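Purine nucleoside phosphorylase (Thermus thermophilus, PDB 6TK9) catalyses the reversible phosphorolysis of purine nucleosides, probably including inosine and guanosine, giving the free base and ribose 1-phosphate. Local coordinates at residues L2-R14 with E90-L102. Sequence-based numbering, arbitrary orientation.
Sequences LYDKIQEAVAYVR and EEVVFPVRVGFFL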
loop_
_atom_site.group_PDB
_atom_site.type_symbol
_atom_site.label_atom_id
_atom_site.label_comp_id
_atom_site.label_asym_id
_atom_site.label_seq_id
_atom_site.Cartn_x
_atom_site.Cartn_y
_atom_site.Cartn_z
ATOM N N LEU A 2 42.205 -6.179 6.538
ATOM C CA LEU A 2 40.994 -7.039 6.745
ATOM C C LEU A 2 41.191 -8.344 5.978
ATOM O O LEU A 2 41.408 -8.305 4.747
ATOM C CB LEU A 2 39.730 -6.312 6.271
ATOM C CG LEU A 2 38.350 -6.940 6.558
ATOM C CD1 LEU A 2 37.978 -8.008 5.538
ATOM C CD2 LEU A 2 38.191 -7.470 7.982
ATOM N N TYR A 3 41.085 -9.460 6.684
ATOM C CA TYR A 3 41.586 -10.796 6.273
ATOM C C TYR A 3 42.821 -11.092 7.116
ATOM O O TYR A 3 42.805 -12.126 7.772
ATOM C CB TYR A 3 41.980 -10.949 4.801
ATOM C CG TYR A 3 42.424 -12.360 4.492
ATOM C CD1 TYR A 3 41.495 -13.378 4.353
ATOM C CD2 TYR A 3 43.766 -12.706 4.426
ATOM C CE1 TYR A 3 41.874 -14.691 4.121
ATOM C CE2 TYR A 3 44.167 -14.015 4.198
ATOM C CZ TYR A 3 43.217 -15.010 4.041
ATOM O OH TYR A 3 43.585 -16.295 3.791
ATOM N N ASP A 4 43.824 -10.209 7.081
ATOM C CA ASP A 4 45.034 -10.297 7.942
ATOM C C ASP A 4 44.581 -10.095 9.398
ATOM O O ASP A 4 45.094 -10.801 10.284
ATOM C CB ASP A 4 46.146 -9.360 7.450
ATOM C CG ASP A 4 46.673 -9.707 6.058
ATOM O OD1 ASP A 4 46.716 -10.898 5.723
ATOM O OD2 ASP A 4 47.009 -8.785 5.309
ATOM N N LYS A 5 43.602 -9.222 9.615
ATOM C CA LYS A 5 42.923 -8.997 10.917
ATOM C C LYS A 5 42.203 -10.282 11.342
ATOM O O LYS A 5 42.241 -10.597 12.542
ATOM C CB LYS A 5 41.877 -7.884 10.810
ATOM C CG LYS A 5 42.343 -6.467 11.106
ATOM C CD LYS A 5 41.170 -5.513 11.347
ATOM C CE LYS A 5 41.550 -4.048 11.349
ATOM N NZ LYS A 5 40.371 -3.177 11.108
ATOM N N ILE A 6 41.519 -10.944 10.402
ATOM C CA ILE A 6 40.755 -12.203 10.643
ATOM C C ILE A 6 41.745 -13.284 11.089
ATOM O O ILE A 6 41.515 -13.886 12.143
ATOM C CB ILE A 6 39.940 -12.615 9.397
ATOM C CG1 ILE A 6 38.752 -11.685 9.168
ATOM C CG2 ILE A 6 39.476 -14.059 9.473
ATOM C CD1 ILE A 6 38.038 -11.952 7.858
ATOM N N GLN A 7 42.819 -13.500 10.334
ATOM C CA GLN A 7 43.859 -14.515 10.647
ATOM C C GLN A 7 44.548 -14.175 11.982
ATOM O O GLN A 7 44.884 -15.119 12.698
ATOM C CB GLN A 7 44.845 -14.656 9.484
ATOM C CG GLN A 7 44.266 -15.339 8.238
ATOM C CD GLN A 7 43.613 -16.685 8.473
ATOM O OE1 GLN A 7 44.141 -17.556 9.167
ATOM N NE2 GLN A 7 42.440 -16.871 7.887
ATOM N N GLU A 8 44.746 -12.897 12.318
ATOM C CA GLU A 8 45.301 -12.495 13.632
ATOM C C GLU A 8 44.389 -13.092 14.700
ATOM O O GLU A 8 44.920 -13.697 15.656
ATOM C CB GLU A 8 45.421 -10.976 13.809
ATOM C CG GLU A 8 46.739 -10.372 13.336
ATOM C CD GLU A 8 47.248 -9.166 14.128
ATOM O OE1 GLU A 8 46.448 -8.532 14.834
ATOM O OE2 GLU A 8 48.460 -8.855 14.039
ATOM N N ALA A 9 43.072 -12.968 14.509
ATOM C CA ALA A 9 42.034 -13.413 15.474
ATOM C C ALA A 9 41.919 -14.941 15.437
ATOM O O ALA A 9 41.906 -15.552 16.500
ATOM C CB ALA A 9 40.704 -12.744 15.200
ATOM N N VAL A 10 41.829 -15.543 14.259
ATOM C CA VAL A 10 41.772 -17.024 14.133
ATOM C C VAL A 10 42.952 -17.607 14.929
ATOM O O VAL A 10 42.697 -18.406 15.865
ATOM C CB VAL A 10 41.777 -17.470 12.660
ATOM C CG1 VAL A 10 42.030 -18.964 12.505
ATOM C CG2 VAL A 10 40.484 -17.076 11.966
ATOM N N ALA A 11 44.175 -17.170 14.608
ATOM C CA ALA A 11 45.452 -17.600 15.234
ATOM C C ALA A 11 45.386 -17.473 16.766
ATOM O O ALA A 11 45.847 -18.400 17.453
ATOM C CB ALA A 11 46.605 -16.807 14.663
ATOM N N TYR A 12 44.853 -16.377 17.305
ATOM C CA TYR A 12 44.791 -16.185 18.777
ATOM C C TYR A 12 43.912 -17.283 19.388
ATOM O O TYR A 12 44.282 -17.769 20.480
ATOM C CB TYR A 12 44.332 -14.779 19.169
ATOM C CG TYR A 12 44.267 -14.589 20.662
ATOM C CD1 TYR A 12 45.395 -14.252 21.396
ATOM C CD2 TYR A 12 43.082 -14.787 21.352
ATOM C CE1 TYR A 12 45.339 -14.101 22.776
ATOM C CE2 TYR A 12 43.011 -14.646 22.730
ATOM C CZ TYR A 12 44.148 -14.316 23.451
ATOM O OH TYR A 12 44.068 -14.181 24.812
ATOM N N VAL A 13 42.825 -17.688 18.711
ATOM C CA VAL A 13 41.891 -18.740 19.217
ATOM C C VAL A 13 42.604 -20.098 19.121
ATOM O O VAL A 13 42.565 -20.868 20.104
ATOM C CB VAL A 13 40.527 -18.725 18.496
ATOM C CG1 VAL A 13 39.655 -19.896 18.915
ATOM C CG2 VAL A 13 39.764 -17.431 18.735
ATOM N N ARG A 14 43.279 -20.365 18.004
ATOM C CA ARG A 14 44.118 -21.577 17.800
ATOM C C ARG A 14 45.291 -21.593 18.800
ATOM O O ARG A 14 45.834 -22.675 19.033
ATOM C CB ARG A 14 44.576 -21.667 16.341
ATOM C CG ARG A 14 43.481 -22.112 15.372
ATOM C CD ARG A 14 43.944 -22.077 13.916
ATOM N NE ARG A 14 42.952 -22.500 12.919
ATOM C CZ ARG A 14 43.027 -22.280 11.590
ATOM N NH1 ARG A 14 44.044 -21.620 11.056
ATOM N NH2 ARG A 14 42.065 -22.717 10.792
ATOM N N GLU A 90 30.503 -3.394 9.422
ATOM C CA GLU A 90 31.709 -4.252 9.299
ATOM C C GLU A 90 32.210 -4.735 10.683
ATOM O O GLU A 90 32.465 -5.946 10.845
ATOM C CB GLU A 90 32.764 -3.454 8.541
ATOM C CG GLU A 90 34.108 -4.139 8.479
ATOM C CD GLU A 90 35.241 -3.150 8.335
ATOM O OE1 GLU A 90 35.957 -3.255 7.335
ATOM O OE2 GLU A 90 35.381 -2.271 9.220
ATOM N N GLU A 91 32.356 -3.841 11.663
ATOM C CA GLU A 91 32.871 -4.193 13.016
ATOM C C GLU A 91 31.929 -5.223 13.647
ATOM O O GLU A 91 32.428 -6.156 14.320
ATOM C CB GLU A 91 33.023 -2.949 13.906
ATOM C CG GLU A 91 34.292 -2.136 13.642
ATOM C CD GLU A 91 34.451 -0.906 14.534
ATOM O OE1 GLU A 91 33.464 -0.142 14.721
ATOM O OE2 GLU A 91 35.564 -0.717 15.062
ATOM N N VAL A 92 30.621 -5.055 13.419
ATOM C CA VAL A 92 29.521 -5.916 13.952
ATOM C C VAL A 92 29.674 -7.349 13.411
ATOM O O VAL A 92 29.280 -8.294 14.124
ATOM C CB VAL A 92 28.135 -5.301 13.630
ATOM C CG1 VAL A 92 27.013 -6.323 13.639
ATOM C CG2 VAL A 92 27.771 -4.154 14.574
ATOM N N VAL A 93 30.201 -7.537 12.205
ATOM C CA VAL A 93 30.252 -8.894 11.587
ATOM C C VAL A 93 31.651 -9.493 11.708
ATOM O O VAL A 93 31.866 -10.562 11.101
ATOM C CB VAL A 93 29.815 -8.878 10.110
ATOM C CG1 VAL A 93 28.363 -8.466 9.948
ATOM C CG2 VAL A 93 30.738 -8.015 9.265
ATOM N N PHE A 94 32.594 -8.839 12.392
ATOM C CA PHE A 94 33.957 -9.402 12.553
ATOM C C PHE A 94 33.812 -10.793 13.180
ATOM O O PHE A 94 34.220 -11.771 12.546
ATOM C CB PHE A 94 34.917 -8.445 13.264
ATOM C CG PHE A 94 36.341 -8.939 13.196
ATOM C CD1 PHE A 94 37.043 -8.923 11.996
ATOM C CD2 PHE A 94 36.953 -9.511 14.306
ATOM C CE1 PHE A 94 38.330 -9.441 11.914
ATOM C CE2 PHE A 94 38.243 -10.024 14.221
ATOM C CZ PHE A 94 38.927 -9.986 13.027
ATOM N N PRO A 95 33.149 -10.955 14.361
ATOM C CA PRO A 95 33.011 -12.266 14.998
ATOM C C PRO A 95 32.570 -13.379 14.027
ATOM O O PRO A 95 33.366 -14.288 13.831
ATOM C CB PRO A 95 32.005 -12.027 16.139
ATOM C CG PRO A 95 32.168 -10.567 16.486
ATOM C CD PRO A 95 32.510 -9.897 15.164
ATOM N N VAL A 96 31.376 -13.309 13.429
ATOM C CA VAL A 96 30.881 -14.402 12.532
ATOM C C VAL A 96 31.864 -14.635 11.371
ATOM O O VAL A 96 31.919 -15.770 10.884
ATOM C CB VAL A 96 29.450 -14.172 12.011
ATOM C CG1 VAL A 96 28.450 -14.144 13.154
ATOM C CG2 VAL A 96 29.329 -12.924 11.148
ATOM N N ARG A 97 32.621 -13.632 10.935
ATOM C CA ARG A 97 33.639 -13.825 9.864
ATOM C C ARG A 97 34.756 -14.740 10.405
ATOM O O ARG A 97 35.053 -15.746 9.732
ATOM C CB ARG A 97 34.166 -12.481 9.335
ATOM C CG ARG A 97 33.192 -11.738 8.420
ATOM C CD ARG A 97 33.587 -10.297 8.116
ATOM N NE ARG A 97 33.153 -9.850 6.798
ATOM C CZ ARG A 97 33.259 -8.607 6.311
ATOM N NH1 ARG A 97 33.798 -7.637 7.030
ATOM N NH2 ARG A 97 32.828 -8.348 5.084
ATOM N N VAL A 98 35.331 -14.420 11.577
ATOM C CA VAL A 98 36.314 -15.280 12.313
ATOM C C VAL A 98 35.687 -16.658 12.555
ATOM O O VAL A 98 36.355 -17.683 12.303
ATOM C CB VAL A 98 36.762 -14.631 13.638
ATOM C CG1 VAL A 98 37.509 -15.604 14.534
ATOM C CG2 VAL A 98 37.609 -13.402 13.383
ATOM N N GLY A 99 34.431 -16.680 12.991
ATOM C CA GLY A 99 33.684 -17.934 13.182
ATOM C C GLY A 99 33.758 -18.804 11.945
ATOM O O GLY A 99 33.926 -20.027 12.072
ATOM N N PHE A 100 33.587 -18.206 10.772
ATOM C CA PHE A 100 33.546 -18.949 9.488
ATOM C C PHE A 100 34.922 -19.571 9.239
ATOM O O PHE A 100 34.992 -20.711 8.777
ATOM C CB PHE A 100 33.107 -18.038 8.340
ATOM C CG PHE A 100 33.062 -18.722 7.001
ATOM C CD1 PHE A 100 31.981 -19.513 6.645
ATOM C CD2 PHE A 100 34.098 -18.567 6.098
ATOM C CE1 PHE A 100 31.931 -20.133 5.405
ATOM C CE2 PHE A 100 34.059 -19.200 4.867
ATOM C CZ PHE A 100 32.983 -19.991 4.528
ATOM N N PHE A 101 35.977 -18.827 9.554
ATOM C CA PHE A 101 37.370 -19.159 9.174
ATOM C C PHE A 101 37.972 -20.104 10.206
ATOM O O PHE A 101 39.025 -20.670 9.886
ATOM C CB PHE A 101 38.201 -17.891 8.998
ATOM C CG PHE A 101 38.053 -17.290 7.629
ATOM C CD1 PHE A 101 38.586 -17.936 6.520
ATOM C CD2 PHE A 101 37.365 -16.098 7.447
ATOM C CE1 PHE A 101 38.440 -17.398 5.250
ATOM C CE2 PHE A 101 37.221 -15.558 6.178
ATOM C CZ PHE A 101 37.755 -16.210 5.083
ATOM N N LEU A 102 37.328 -20.238 11.372
ATOM C CA LEU A 102 37.576 -21.312 12.374
ATOM C C LEU A 102 36.992 -22.641 11.868
ATOM O O LEU A 102 37.495 -23.706 12.309
ATOM C CB LEU A 102 36.935 -20.939 13.713
ATOM C CG LEU A 102 37.685 -19.909 14.547
ATOM C CD1 LEU A 102 36.830 -19.427 15.708
ATOM C CD2 LEU A 102 39.004 -20.469 15.056
#
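Ile6 is the knob of this helix-helix contact, set in a hole made by Phe94, Arg97, Val98 and Phe101. Its two branches part company: CG1 lies 3.6 Å from Phe94 CE1, while CG2, anti to the backbone N, meets the Phe101 ring at CD2, also 3.6 Å away. From CG1 the chain runs on to CD1, which reaches the CB of Arg97. Phe94 points the edge of its ring at helix 4-14, and CZ comes 3.4 Å from Lys5 O; with CG anti to the backbone N (chi1 -170°), the ring is carried out to that backbone. Along the same edge, Ala9 CB sits 3.8 Å from Phe94 CE2, and this methyl also touches Val98 CG2 at 3.6 Å. Farther down helix 4-14, Val10 CG2 packs on Phe101 CB at 3.8 Å, and the Val13 and Leu102 side chains cross at about a right angle.

Helices 4-14 and 94-102 run at 64° to each other, their axes 9.4 Å apart at closest approach. Behind this layer, Val13 also rests on Ile44 of strand 39-45, and Val96 turns to Leu219 of helix 213-222. The N-terminal helix thus packs, knob into hole, on a helix of the phosphorylase-superfamily α/β fold. No hydrogen bond joins the two segments: the fit of aliphatic branches and aromatic rings holds them, and even Arg97 lends the hole its aliphatic CB.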